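Local coordinates for lipolytic protein G-D-S-L family (Chitinophaga pinensis, PDB 4Q7Q), which is of unknown function but, as a member of the GDSL lipase/acylhydrolase family, probably hydrolyses ester bonds in lipids or other acylated substrates, at residues A[38-43]-A[254-259]; A[174-179]-A[248-253]; A[32-37]-A[46-51]. All coordinates share one frame; numbering follows the deposited sequence.

From the N terminus, contact 3 first closes a short loop in which only eight residues separate 32-37 from 46-51 and which joins helix 33-40 to strand 44-50. Contact 1 opens inside that loop, at 38-43, and closes near the C terminus at 254-259, so the two cross. Contact 2 (174-179 with 248-253) follows contact 3 in series and nests within contact 1. Helix 241-257 serves contacts 1 and 2, and helix 33-40 serves contacts 1 and 3. Together they tie both outermost strands of the parallel sheet to two neighbouring helices, and Leu-37 touches both Ala-252 and Phe-255 at the junction.

Contact 1: residues A[38-43]-A[254-259]; sequences NEILPN and VFRQLG
Ile-40 and Leu-41 meet Phe-255 and Arg-256 in a small, partly buried van der Waals contact between the C-terminal ends of helices 33-40 and 241-257, its centre about 20 Å from the centre of the chain. Leu-41, the first residue to leave helical geometry after its helix, does most of the work by dividing its two methyls between two partners. In apolar packing, Leu-41 CD1 lies 3.7 Å from Phe-255 CB and comes up at the edge of the phenyl ring, near its plane, with CD2 of that ring at 4.1 Å. The other methyl, Leu-41 CD2, sits over one face of the Arg-256 guanidinium, 4.1 Å from NH2. Ile-40 reaches the same group from an oblique direction, its CG2 branch 3.4 Å from Arg-256 NH2; this branch stands anti to the backbone N, while CG1 takes the place beside it. Arg-256 can meet both residues because its chain is extended from CG to NE (chi2 -170°, chi3 173°), which carries the flat group across to the first helix although its CB does not point there. The guanidinium therefore lies against hydrocarbon here, and Arg-256 NH1 also forms a long, weak ion pair with Asp-253 OD1. Burial is uneven: Leu-41 and Phe-255 are enclosed, whereas Arg-256 remains exposed. On the inner side, Phe-255 meets Trp-8 edge to face and also packs on Val-125, so helix 241-257 rests on strands 6-12 and 123-127. The second helix finishes just beyond the contact in a Schellman motif, with Gly-259 at positive phi and its N 2.9 Å from Arg-256 O. Two neighbouring helices laid on one face of a parallel sheet in this way fit the three-layer alpha/beta/alpha fold of the SGNH hydrolases.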
loop_
_atom_site.group_PDB
_atom_site.type_symbol
_atom_site.label_atom_id
_atom_site.label_comp_id
_atom_site.label_asym_id
_atom_site.label_seq_id
_atom_site.Cartn_x
_atom_site.Cartn_y
_atom_site.Cartn_z
ATOM N N ASN A 38 2.973 4.850 -15.957
ATOM C CA ASN A 38 2.728 5.586 -17.187
ATOM C C ASN A 38 3.972 5.732 -18.065
ATOM O O ASN A 38 3.867 5.743 -19.279
ATOM C CB ASN A 38 2.081 6.943 -16.885
ATOM C CG ASN A 38 2.035 7.847 -18.098
ATOM O OD1 ASN A 38 2.856 8.756 -18.232
ATOM N ND2 ASN A 38 1.080 7.597 -18.995
ATOM N N GLU A 39 5.156 5.815 -17.466
ATOM C CA GLU A 39 6.367 5.859 -18.285
ATOM C C GLU A 39 6.560 4.550 -19.049
ATOM O O GLU A 39 7.014 4.551 -20.191
ATOM C CB GLU A 39 7.599 6.165 -17.437
ATOM C CG GLU A 39 7.590 7.550 -16.823
ATOM C CD GLU A 39 8.779 7.811 -15.909
ATOM O OE1 GLU A 39 9.443 6.843 -15.471
ATOM O OE2 GLU A 39 9.052 8.996 -15.634
ATOM N N ILE A 40 6.216 3.437 -18.412
ATOM C CA ILE A 40 6.337 2.132 -19.050
ATOM C C ILE A 40 5.237 1.938 -20.103
ATOM O O ILE A 40 5.498 1.465 -21.215
ATOM C CB ILE A 40 6.272 1.012 -17.998
ATOM C CG1 ILE A 40 7.369 1.215 -16.946
ATOM C CG2 ILE A 40 6.399 -0.355 -18.652
ATOM C CD1 ILE A 40 7.185 0.375 -15.687
ATOM N N LEU A 41 4.013 2.314 -19.742
ATOM C CA LEU A 41 2.858 2.195 -20.624
ATOM C C LEU A 41 2.230 3.570 -20.827
ATOM O O LEU A 41 1.296 3.942 -20.119
ATOM C CB LEU A 41 1.834 1.222 -20.036
ATOM C CG LEU A 41 2.384 -0.164 -19.688
ATOM C CD1 LEU A 41 1.321 -1.014 -19.018
ATOM C CD2 LEU A 41 2.967 -0.875 -20.923
ATOM N N PRO A 42 2.747 4.331 -21.808
ATOM C CA PRO A 42 2.377 5.745 -21.960
ATOM C C PRO A 42 0.936 5.992 -22.391
ATOM O O PRO A 42 0.461 7.125 -22.295
ATOM C CB PRO A 42 3.368 6.264 -23.007
ATOM C CG PRO A 42 3.835 5.049 -23.755
ATOM C CD PRO A 42 3.834 3.938 -22.724
ATOM N N ASN A 43 0.247 4.953 -22.843
ATOM C CA ASN A 43 -1.164 5.081 -23.196
ATOM C C ASN A 43 -2.102 4.997 -21.989
ATOM O O ASN A 43 -3.310 5.218 -22.123
ATOM C CB ASN A 43 -1.555 4.017 -24.219
ATOM C CG ASN A 43 -1.322 2.610 -23.707
ATOM O OD1 ASN A 43 -0.231 2.281 -23.238
ATOM N ND2 ASN A 43 -2.351 1.778 -23.779
ATOM N N VAL A 254 1.079 -7.061 -15.420
ATOM C CA VAL A 254 -0.321 -7.465 -15.370
ATOM C C VAL A 254 -1.160 -6.710 -16.409
ATOM O O VAL A 254 -1.994 -7.298 -17.101
ATOM C CB VAL A 254 -0.897 -7.266 -13.964
ATOM C CG1 VAL A 254 -2.410 -7.406 -13.990
ATOM C CG2 VAL A 254 -0.272 -8.270 -13.001
ATOM N N PHE A 255 -0.934 -5.408 -16.526
ATOM C CA PHE A 255 -1.624 -4.626 -17.544
ATOM C C PHE A 255 -1.348 -5.190 -18.934
ATOM O O PHE A 255 -2.262 -5.290 -19.756
ATOM C CB PHE A 255 -1.223 -3.151 -17.467
ATOM C CG PHE A 255 -1.913 -2.382 -16.367
ATOM C CD1 PHE A 255 -2.875 -2.981 -15.563
ATOM C CD2 PHE A 255 -1.606 -1.052 -16.145
ATOM C CE1 PHE A 255 -3.519 -2.264 -14.561
ATOM C CE2 PHE A 255 -2.240 -0.332 -15.144
ATOM C CZ PHE A 255 -3.201 -0.942 -14.350
ATOM N N ARG A 256 -0.097 -5.571 -19.191
ATOM C CA ARG A 256 0.250 -6.197 -20.468
ATOM C C ARG A 256 -0.531 -7.486 -20.691
ATOM O O ARG A 256 -1.060 -7.713 -21.776
ATOM C CB ARG A 256 1.746 -6.498 -20.550
ATOM C CG ARG A 256 2.636 -5.281 -20.660
ATOM C CD ARG A 256 4.059 -5.702 -20.984
ATOM N NE ARG A 256 4.922 -4.561 -21.265
ATOM C CZ ARG A 256 5.761 -4.022 -20.387
ATOM N NH1 ARG A 256 5.856 -4.522 -19.161
ATOM N NH2 ARG A 256 6.510 -2.986 -20.738
ATOM N N GLN A 257 -0.596 -8.328 -19.665
ATOM C CA GLN A 257 -1.293 -9.608 -19.781
ATOM C C GLN A 257 -2.781 -9.409 -20.053
ATOM O O GLN A 257 -3.417 -10.239 -20.706
ATOM C CB GLN A 257 -1.089 -10.454 -18.521
ATOM C CG GLN A 257 0.346 -10.918 -18.315
ATOM C CD GLN A 257 0.630 -11.335 -16.883
ATOM O OE1 GLN A 257 -0.260 -11.328 -16.030
ATOM N NE2 GLN A 257 1.881 -11.694 -16.609
ATOM N N LEU A 258 -3.323 -8.299 -19.562
ATOM C CA LEU A 258 -4.724 -7.956 -19.782
ATOM C C LEU A 258 -4.980 -7.363 -21.163
ATOM O O LEU A 258 -6.129 -7.095 -21.522
ATOM C CB LEU A 258 -5.203 -6.975 -18.713
ATOM C CG LEU A 258 -5.563 -7.584 -17.362
ATOM C CD1 LEU A 258 -5.913 -6.482 -16.379
ATOM C CD2 LEU A 258 -6.723 -8.550 -17.537
ATOM N N GLY A 259 -3.914 -7.143 -21.929
ATOM C CA GLY A 259 -4.033 -6.583 -23.264
ATOM C C GLY A 259 -4.193 -5.074 -23.279
ATOM O O GLY A 259 -4.799 -4.521 -24.198
#

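Contact 2: residues A[174-179]-A[248-253]; sequences PVVDLY and ASALAD
Val-176 meets Ala-250 and Leu-251 with both of its methyls, and this is the close-packed heart of the contact. Val-176 CG1 lies 3.7 Å from Ala-250 CB, and Val-176 CG2 lies 3.9 Å from Leu-251 CD1 while also approaching Leu-251 CA at 4.0 Å. The branches part as they do because CG1 is anti to the backbone N (chi1 176°), which puts CG2 on the N side of the residue. Val-176 and Leu-251 cross at about a right angle, and both also pack on Val-125 of the next strand, so the buried side runs on into the core. Ala-250 belongs to this tight part although the residue is partly exposed. The other side is looser: Leu-178 CD2 stays 4.6 Å from Ala-250 CB, and Leu-178 also packs on Ile-127 and Leu-184. Asp-177 points away from helix 241-257 and is held by His-180 and Thr-128, while Val-175 packs on Leu-165 of helix 157-171, the layer behind the strand. Edge strand 175-176 is thus flanked by a helix on each face, as expected at the border of the alpha/beta/alpha sandwich of the SGNH hydrolases.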
loop_
_atom_site.group_PDB
_atom_site.type_symbol
_atom_site.label_atom_id
_atom_site.label_comp_id
_atom_site.label_asym_id
_atom_site.label_seq_id
_atom_site.Cartn_x
_atom_site.Cartn_y
_atom_site.Cartn_z
ATOM N N PRO A 174 -6.907 -10.494 -12.021
ATOM C CA PRO A 174 -5.466 -10.564 -11.751
ATOM C C PRO A 174 -5.076 -9.819 -10.475
ATOM O O PRO A 174 -5.670 -8.788 -10.141
ATOM C CB PRO A 174 -4.846 -9.863 -12.959
ATOM C CG PRO A 174 -5.913 -9.842 -14.006
ATOM C CD PRO A 174 -7.206 -9.780 -13.270
ATOM N N VAL A 175 -4.078 -10.350 -9.780
ATOM C CA VAL A 175 -3.577 -9.748 -8.557
ATOM C C VAL A 175 -2.070 -9.527 -8.656
ATOM O O VAL A 175 -1.317 -10.439 -9.003
ATOM C CB VAL A 175 -3.870 -10.639 -7.331
ATOM C CG1 VAL A 175 -3.291 -10.017 -6.077
ATOM C CG2 VAL A 175 -5.364 -10.861 -7.176
ATOM N N VAL A 176 -1.633 -8.302 -8.393
ATOM C CA VAL A 176 -0.216 -8.022 -8.228
ATOM C C VAL A 176 0.133 -8.351 -6.787
ATOM O O VAL A 176 -0.315 -7.671 -5.865
ATOM C CB VAL A 176 0.096 -6.546 -8.503
ATOM C CG1 VAL A 176 1.573 -6.256 -8.237
ATOM C CG2 VAL A 176 -0.282 -6.188 -9.930
ATOM N N ASP A 177 0.925 -9.400 -6.589
ATOM C CA ASP A 177 1.251 -9.844 -5.233
ATOM C C ASP A 177 2.533 -9.179 -4.749
ATOM O O ASP A 177 3.622 -9.740 -4.884
ATOM C CB ASP A 177 1.388 -11.365 -5.167
ATOM C CG ASP A 177 1.376 -11.901 -3.741
ATOM O OD1 ASP A 177 1.469 -11.098 -2.794
ATOM O OD2 ASP A 177 1.273 -13.138 -3.569
ATOM N N LEU A 178 2.408 -7.986 -4.183
ATOM C CA LEU A 178 3.573 -7.323 -3.603
ATOM C C LEU A 178 4.045 -8.004 -2.320
ATOM O O LEU A 178 5.239 -8.029 -2.034
ATOM C CB LEU A 178 3.295 -5.847 -3.320
ATOM C CG LEU A 178 2.854 -5.006 -4.517
ATOM C CD1 LEU A 178 2.598 -3.591 -4.057
ATOM C CD2 LEU A 178 3.905 -5.054 -5.625
ATOM N N TYR A 179 3.106 -8.541 -1.545
ATOM C CA TYR A 179 3.455 -9.136 -0.261
ATOM C C TYR A 179 4.496 -10.236 -0.442
ATOM O O TYR A 179 5.475 -10.308 0.302
ATOM C CB TYR A 179 2.227 -9.694 0.477
ATOM C CG TYR A 179 2.598 -10.040 1.895
ATOM C CD1 TYR A 179 3.243 -11.236 2.183
ATOM C CD2 TYR A 179 2.373 -9.149 2.937
ATOM C CE1 TYR A 179 3.643 -11.547 3.451
ATOM C CE2 TYR A 179 2.764 -9.465 4.235
ATOM C CZ TYR A 179 3.397 -10.669 4.477
ATOM O OH TYR A 179 3.813 -11.002 5.739
ATOM N N ALA A 248 5.645 -0.507 -9.947
ATOM C CA ALA A 248 5.191 -0.136 -11.279
ATOM C C ALA A 248 5.492 -1.220 -12.310
ATOM O O ALA A 248 4.679 -1.481 -13.198
ATOM C CB ALA A 248 5.800 1.184 -11.704
ATOM N N SER A 249 6.658 -1.850 -12.198
ATOM C CA SER A 249 7.036 -2.913 -13.122
ATOM C C SER A 249 6.114 -4.122 -12.991
ATOM O O SER A 249 5.708 -4.712 -13.991
ATOM C CB SER A 249 8.484 -3.338 -12.892
ATOM O OG SER A 249 8.828 -4.417 -13.742
ATOM N N ALA A 250 5.791 -4.486 -11.754
ATOM C CA ALA A 250 4.906 -5.617 -11.497
ATOM C C ALA A 250 3.515 -5.318 -12.044
ATOM O O ALA A 250 2.866 -6.185 -12.634
ATOM C CB ALA A 250 4.844 -5.919 -10.008
ATOM N N LEU A 251 3.066 -4.081 -11.848
ATOM C CA LEU A 251 1.752 -3.671 -12.320
ATOM C C LEU A 251 1.715 -3.638 -13.841
ATOM O O LEU A 251 0.736 -4.059 -14.458
ATOM C CB LEU A 251 1.381 -2.305 -11.742
ATOM C CG LEU A 251 -0.007 -1.768 -12.099
ATOM C CD1 LEU A 251 -1.093 -2.773 -11.718
ATOM C CD2 LEU A 251 -0.265 -0.417 -11.438
ATOM N N ALA A 252 2.795 -3.153 -14.443
ATOM C CA ALA A 252 2.868 -3.104 -15.899
ATOM C C ALA A 252 2.760 -4.491 -16.532
ATOM O O ALA A 252 2.111 -4.646 -17.564
ATOM C CB ALA A 252 4.135 -2.381 -16.363
ATOM N N ASP A 253 3.372 -5.496 -15.907
ATOM C CA ASP A 253 3.288 -6.867 -16.412
ATOM C C ASP A 253 1.839 -7.348 -16.470
ATOM O O ASP A 253 1.416 -7.973 -17.441
ATOM C CB ASP A 253 4.118 -7.824 -15.549
ATOM C CG ASP A 253 5.613 -7.590 -15.679
ATOM O OD1 ASP A 253 6.038 -6.962 -16.671
ATOM O OD2 ASP A 253 6.366 -8.047 -14.792
#

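Contact 3: residues A[32-37]-A[46-51]; sequences GYLTRL and YINQGH
The Tyr-46 ring carries Leu-34 on one face: Leu-34 CB stands 3.8 Å from the ring centroid and 15° off its normal, a CH-pi contact. Further out along the same side chain, Leu-34 CD1 comes within 3.6 Å of Tyr-46 CD1. At the edge of the ring, in its plane, lie Asn-48 N and a water. The Tyr-33 ring receives the remaining methyl, Leu-34 CD2, 3.3 Å above its plane and offset toward the rim, so Leu-34 bridges two aromatic faces with different atoms. Tyr-46 takes the crowded chi1 position (77°), between its backbone N and carbonyl carbon, and the Leu-34 and Tyr-46 side chains cross at about a right angle. Beside it Thr-35 runs the same way, and the two hydroxyls share a water that lies 2.7 Å from Thr-35 OG1 and gives a hydrogen bond to Tyr-46 OH at 2.8 Å. Asp-20 grips this end of the strand twice, binding Tyr-46 OH through OD2 and Asn-48 ND2 through OD1. Leu-34 CD1 also packs against the Asn-48 amide, 3.8 Å from ND2, while Asn-48 OD1 accepts from Gly-50 N at 2.8 Å, forming an Asx turn. Replacing Tyr-46 with an alanine would probably uncover Leu-34 CB, open a gap between helix and strand, and leave the water and Asp-20 OD2 without the tyrosine hydroxyl that each now binds. The axes of helix 33-37 and strand 46-50 run nearly antiparallel (168°). Strand 44-50 lies parallel to strand 6-12, to which Ile-47 and Gln-49 are bonded through the backbone, and Leu-34 packs on Trp-8 and Ala-10 of that strand. Strand 6-12, helix 33-40 and strand 44-50 therefore form a beta-alpha-beta crossover, the basic unit of this parallel-sheet fold.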
loop_
_atom_site.group_PDB
_atom_site.type_symbol
_atom_site.label_atom_id
_atom_site.label_comp_id
_atom_site.label_asym_id
_atom_site.label_seq_id
_atom_site.Cartn_x
_atom_site.Cartn_y
_atom_site.Cartn_z
ATOM N N GLY A 32 6.361 8.563 -8.109
ATOM C CA GLY A 32 5.525 7.533 -7.511
ATOM C C GLY A 32 5.196 6.421 -8.491
ATOM O O GLY A 32 5.620 6.460 -9.643
ATOM N N TYR A 33 4.429 5.427 -8.057
ATOM C CA TYR A 33 4.218 4.261 -8.921
ATOM C C TYR A 33 3.243 4.501 -10.079
ATOM O O TYR A 33 3.323 3.811 -11.096
ATOM C CB TYR A 33 3.872 2.991 -8.115
ATOM C CG TYR A 33 2.417 2.840 -7.734
ATOM C CD1 TYR A 33 1.512 2.213 -8.591
ATOM C CD2 TYR A 33 1.948 3.295 -6.509
ATOM C CE1 TYR A 33 0.189 2.066 -8.245
ATOM C CE2 TYR A 33 0.615 3.154 -6.159
ATOM C CZ TYR A 33 -0.256 2.535 -7.024
ATOM O OH TYR A 33 -1.579 2.415 -6.672
ATOM N N LEU A 34 2.344 5.476 -9.943
ATOM C CA LEU A 34 1.441 5.814 -11.053
ATOM C C LEU A 34 2.225 6.462 -12.187
ATOM O O LEU A 34 2.063 6.115 -13.368
ATOM C CB LEU A 34 0.334 6.780 -10.615
ATOM C CG LEU A 34 -0.451 6.458 -9.338
ATOM C CD1 LEU A 34 -1.583 7.471 -9.133
ATOM C CD2 LEU A 34 -0.994 5.046 -9.359
ATOM N N THR A 35 3.074 7.414 -11.814
ATOM C CA THR A 35 3.944 8.108 -12.760
ATOM C C THR A 35 4.852 7.112 -13.469
ATOM O O THR A 35 4.979 7.135 -14.692
ATOM C CB THR A 35 4.774 9.180 -12.035
ATOM O OG1 THR A 35 3.885 10.154 -11.470
ATOM C CG2 THR A 35 5.771 9.869 -12.978
ATOM N N ARG A 36 5.459 6.210 -12.705
ATOM C CA ARG A 36 6.362 5.225 -13.285
ATOM C C ARG A 36 5.633 4.223 -14.180
ATOM O O ARG A 36 6.160 3.829 -15.219
ATOM C CB ARG A 36 7.145 4.513 -12.192
ATOM C CG ARG A 36 8.076 5.435 -11.434
ATOM C CD ARG A 36 8.805 4.703 -10.302
ATOM N NE ARG A 36 9.695 5.603 -9.571
ATOM C CZ ARG A 36 10.902 5.957 -9.996
ATOM N NH1 ARG A 36 11.643 6.793 -9.284
ATOM N NH2 ARG A 36 11.372 5.470 -11.138
ATOM N N LEU A 37 4.428 3.813 -13.785
ATOM C CA LEU A 37 3.631 2.927 -14.636
ATOM C C LEU A 37 3.399 3.594 -15.988
ATOM O O LEU A 37 3.583 2.979 -17.041
ATOM C CB LEU A 37 2.286 2.576 -13.977
ATOM C CG LEU A 37 1.329 1.588 -14.677
ATOM C CD1 LEU A 37 0.579 2.175 -15.906
ATOM C CD2 LEU A 37 2.062 0.308 -15.060
ATOM N N TYR A 46 -3.522 7.913 -15.809
ATOM C CA TYR A 46 -3.959 7.665 -14.440
ATOM C C TYR A 46 -4.856 8.736 -13.851
ATOM O O TYR A 46 -4.745 9.927 -14.162
ATOM C CB TYR A 46 -2.781 7.365 -13.497
ATOM C CG TYR A 46 -1.951 8.555 -13.041
ATOM C CD1 TYR A 46 -2.409 9.423 -12.047
ATOM C CD2 TYR A 46 -0.680 8.774 -13.558
ATOM C CE1 TYR A 46 -1.647 10.503 -11.624
ATOM C CE2 TYR A 46 0.100 9.841 -13.124
ATOM C CZ TYR A 46 -0.392 10.707 -12.165
ATOM O OH TYR A 46 0.393 11.761 -11.741
ATOM N N ILE A 47 -5.755 8.275 -12.992
ATOM C CA ILE A 47 -6.515 9.141 -12.120
ATOM C C ILE A 47 -6.207 8.673 -10.711
ATOM O O ILE A 47 -6.385 7.499 -10.385
ATOM C CB ILE A 47 -8.010 9.033 -12.414
ATOM C CG1 ILE A 47 -8.294 9.656 -13.778
ATOM C CG2 ILE A 47 -8.828 9.716 -11.327
ATOM C CD1 ILE A 47 -9.709 9.483 -14.236
ATOM N N ASN A 48 -5.722 9.591 -9.887
ATOM C CA ASN A 48 -5.310 9.264 -8.535
ATOM C C ASN A 48 -6.492 9.254 -7.566
ATOM O O ASN A 48 -6.969 10.306 -7.128
ATOM C CB ASN A 48 -4.238 10.253 -8.072
ATOM C CG ASN A 48 -3.591 9.855 -6.763
ATOM O OD1 ASN A 48 -4.222 9.235 -5.903
ATOM N ND2 ASN A 48 -2.323 10.215 -6.597
ATOM N N GLN A 49 -6.966 8.056 -7.251
ATOM C CA GLN A 49 -8.000 7.877 -6.240
ATOM C C GLN A 49 -7.403 7.209 -5.000
ATOM O O GLN A 49 -8.001 6.330 -4.373
ATOM C CB GLN A 49 -9.206 7.117 -6.802
ATOM C CG GLN A 49 -10.137 8.008 -7.615
ATOM C CD GLN A 49 -11.089 8.794 -6.737
ATOM O OE1 GLN A 49 -11.040 8.705 -5.505
ATOM N NE2 GLN A 49 -11.984 9.552 -7.367
ATOM N N GLY A 50 -6.195 7.645 -4.656
ATOM C CA GLY A 50 -5.561 7.252 -3.416
ATOM C C GLY A 50 -5.978 8.234 -2.349
ATOM O O GLY A 50 -5.928 9.456 -2.551
ATOM N N HIS A 51 -6.389 7.704 -1.206
ATOM C CA HIS A 51 -6.834 8.533 -0.092
ATOM C C HIS A 51 -5.938 8.318 1.109
ATOM O O HIS A 51 -5.818 7.210 1.623
ATOM C CB HIS A 51 -8.299 8.246 0.216
ATOM C CG HIS A 51 -9.199 8.617 -0.913
ATOM N ND1 HIS A 51 -9.888 9.810 -0.950
ATOM C CD2 HIS A 51 -9.469 7.987 -2.079
ATOM C CE1 HIS A 51 -10.565 9.887 -2.081
ATOM N NE2 HIS A 51 -10.324 8.793 -2.788
HETATM O O HOH W 1 2.938 12.269 -12.902
#